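PDB 1UYN: NalP translocator from Neisseria meningitidis, which forms the outer-membrane beta-barrel of an autotransporter, a hydrophilic pore through which the secreted protease passenger reaches the bacterial surface. Local coordinates for residues 25-30 with 297-302. Residues are numbered along the deposited sequence; the frame is centred on the assembly and turned at random.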
loop_
_atom_site.group_PDB
_atom_site.type_symbol
_atom_site.label_atom_id
_atom_site.label_comp_id
_atom_site.label_asym_id
_atom_site.label_seq_id
_atom_site.Cartn_x
_atom_site.Cartn_y
_atom_site.Cartn_z
ATOM N N GLN A 25 2.780 0.537 -1.817
ATOM C CA GLN A 25 3.012 0.940 -0.436
ATOM C C GLN A 25 1.809 1.624 0.192
ATOM O O GLN A 25 1.585 1.474 1.375
ATOM C CB GLN A 25 4.200 1.882 -0.332
ATOM C CG GLN A 25 4.769 1.991 1.050
ATOM C CD GLN A 25 5.743 0.866 1.402
ATOM O OE1 GLN A 25 5.611 -0.251 0.903
ATOM N NE2 GLN A 25 6.697 1.149 2.314
ATOM N N GLY A 26 1.016 2.362 -0.569
ATOM C CA GLY A 26 -0.158 2.987 -0.002
ATOM C C GLY A 26 -1.183 1.949 0.433
ATOM O O GLY A 26 -1.955 2.156 1.391
ATOM N N ARG A 27 -1.266 0.851 -0.300
ATOM C CA ARG A 27 -2.209 -0.177 0.085
ATOM C C ARG A 27 -1.653 -0.955 1.274
ATOM O O ARG A 27 -2.427 -1.345 2.164
ATOM C CB ARG A 27 -2.536 -1.106 -1.068
ATOM C CG ARG A 27 -3.301 -0.421 -2.207
ATOM C CD ARG A 27 -3.681 -1.395 -3.273
ATOM N NE ARG A 27 -2.531 -1.638 -4.114
ATOM C CZ ARG A 27 -2.155 -0.809 -5.063
ATOM N NH1 ARG A 27 -2.851 0.309 -5.289
ATOM N NH2 ARG A 27 -1.089 -1.088 -5.800
ATOM N N ARG A 28 -0.333 -1.154 1.317
ATOM C CA ARG A 28 0.254 -1.840 2.466
ATOM C C ARG A 28 -0.095 -1.104 3.737
ATOM O O ARG A 28 -0.412 -1.726 4.745
ATOM C CB ARG A 28 1.780 -1.978 2.351
ATOM C CG ARG A 28 2.168 -2.873 1.225
ATOM C CD ARG A 28 3.642 -2.992 0.999
ATOM N NE ARG A 28 3.944 -3.767 -0.221
ATOM C CZ ARG A 28 4.528 -3.270 -1.312
ATOM N NH1 ARG A 28 4.870 -1.973 -1.402
ATOM N NH2 ARG A 28 4.753 -4.066 -2.342
ATOM N N LEU A 29 -0.027 0.220 3.689
ATOM C CA LEU A 29 -0.382 1.041 4.837
ATOM C C LEU A 29 -1.898 0.924 5.172
ATOM O O LEU A 29 -2.293 0.907 6.349
ATOM C CB LEU A 29 -0.006 2.493 4.565
ATOM C CG LEU A 29 -0.097 3.378 5.818
ATOM C CD1 LEU A 29 1.046 3.081 6.808
ATOM C CD2 LEU A 29 -0.156 4.820 5.472
ATOM N N LYS A 30 -2.735 0.854 4.135
ATOM C CA LYS A 30 -4.178 0.701 4.321
ATOM C C LYS A 30 -4.430 -0.527 5.174
ATOM O O LYS A 30 -5.235 -0.502 6.081
ATOM C CB LYS A 30 -4.901 0.534 2.973
ATOM C CG LYS A 30 -5.881 1.661 2.556
ATOM C CD LYS A 30 -5.912 1.868 0.947
ATOM C CE LYS A 30 -5.305 3.232 0.481
ATOM N NZ LYS A 30 -4.472 3.173 -0.820
ATOM N N ASN A 297 -6.006 -1.496 -10.875
ATOM C CA ASN A 297 -5.244 -2.391 -10.028
ATOM C C ASN A 297 -6.141 -3.320 -9.278
ATOM O O ASN A 297 -7.033 -2.869 -8.633
ATOM C CB ASN A 297 -4.426 -1.585 -9.012
ATOM C CG ASN A 297 -3.380 -2.439 -8.310
ATOM O OD1 ASN A 297 -2.345 -2.818 -8.924
ATOM N ND2 ASN A 297 -3.641 -2.783 -7.037
ATOM N N HIS A 298 -5.892 -4.616 -9.351
ATOM C CA HIS A 298 -6.530 -5.601 -8.461
ATOM C C HIS A 298 -5.651 -5.774 -7.228
ATOM O O HIS A 298 -4.503 -6.059 -7.347
ATOM C CB HIS A 298 -6.690 -6.965 -9.155
ATOM C CG HIS A 298 -7.369 -6.893 -10.474
ATOM N ND1 HIS A 298 -6.743 -6.411 -11.600
ATOM C CD2 HIS A 298 -8.616 -7.247 -10.860
ATOM C CE1 HIS A 298 -7.578 -6.458 -12.623
ATOM N NE2 HIS A 298 -8.720 -6.968 -12.201
ATOM N N SER A 299 -6.208 -5.577 -6.043
ATOM C CA SER A 299 -5.528 -5.849 -4.751
ATOM C C SER A 299 -6.286 -6.925 -3.995
ATOM O O SER A 299 -7.505 -6.860 -3.868
ATOM C CB SER A 299 -5.467 -4.590 -3.888
ATOM O OG SER A 299 -4.376 -4.680 -2.990
ATOM N N GLY A 300 -5.570 -7.938 -3.531
ATOM C CA GLY A 300 -6.165 -9.049 -2.774
ATOM C C GLY A 300 -5.453 -9.213 -1.446
ATOM O O GLY A 300 -4.407 -8.657 -1.263
ATOM N N ARG A 301 -5.978 -9.992 -0.525
ATOM C CA ARG A 301 -5.339 -10.111 0.798
ATOM C C ARG A 301 -5.932 -11.269 1.588
ATOM O O ARG A 301 -7.148 -11.378 1.672
ATOM C CB ARG A 301 -5.533 -8.834 1.599
ATOM C CG ARG A 301 -4.314 -8.379 2.277
ATOM C CD ARG A 301 -4.572 -7.591 3.519
ATOM N NE ARG A 301 -5.239 -6.326 3.216
ATOM C CZ ARG A 301 -6.098 -5.679 4.021
ATOM N NH1 ARG A 301 -6.438 -6.147 5.225
ATOM N NH2 ARG A 301 -6.615 -4.522 3.604
ATOM N N VAL A 302 -5.075 -12.133 2.130
ATOM C CA VAL A 302 -5.498 -13.219 2.999
ATOM C C VAL A 302 -4.653 -13.117 4.259
ATOM O O VAL A 302 -3.440 -13.000 4.179
ATOM C CB VAL A 302 -5.342 -14.618 2.349
ATOM C CG1 VAL A 302 -5.830 -15.717 3.313
ATOM C CG2 VAL A 302 -6.136 -14.710 1.065
#
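R27 is the one residue of helix segment 25-30 that touches strand segment 297-302, meeting N297 and S299. The amide of N297 stacks on its guanidinium: ND2 lies 3.1 Å above the plane, over the centre, 3.2 Å from CZ of R27, with the two flat groups 28° apart. Both are N-H donors, so they do not bond to each other; D52 OD1, on strand 43-57, joins them by taking a salt bridge from R27 NE and hydrogen bonds from N297 ND2 and S299 OG. The R27 chain runs extended through chi2 and then bends at chi3 (-80°), which turns the guanidinium under the asparagine. At that bend CD packs 3.4 Å from OG of S299, whose hydroxyl stands anti to the backbone N (chi1 -155°) and reaches D52. The remaining guanidinium nitrogens are held as well, NH2 by a salt bridge to D23 and NH1 by the Y295 hydroxyl, so the group's rotation is probably well fixed. Through R27, helix 12-34 is thus tied by a charge network to the barrel wall where the last strand, 295-307, closes against the first, 43-57: the helix-filled pore of a twelve-stranded autotransporter translocator.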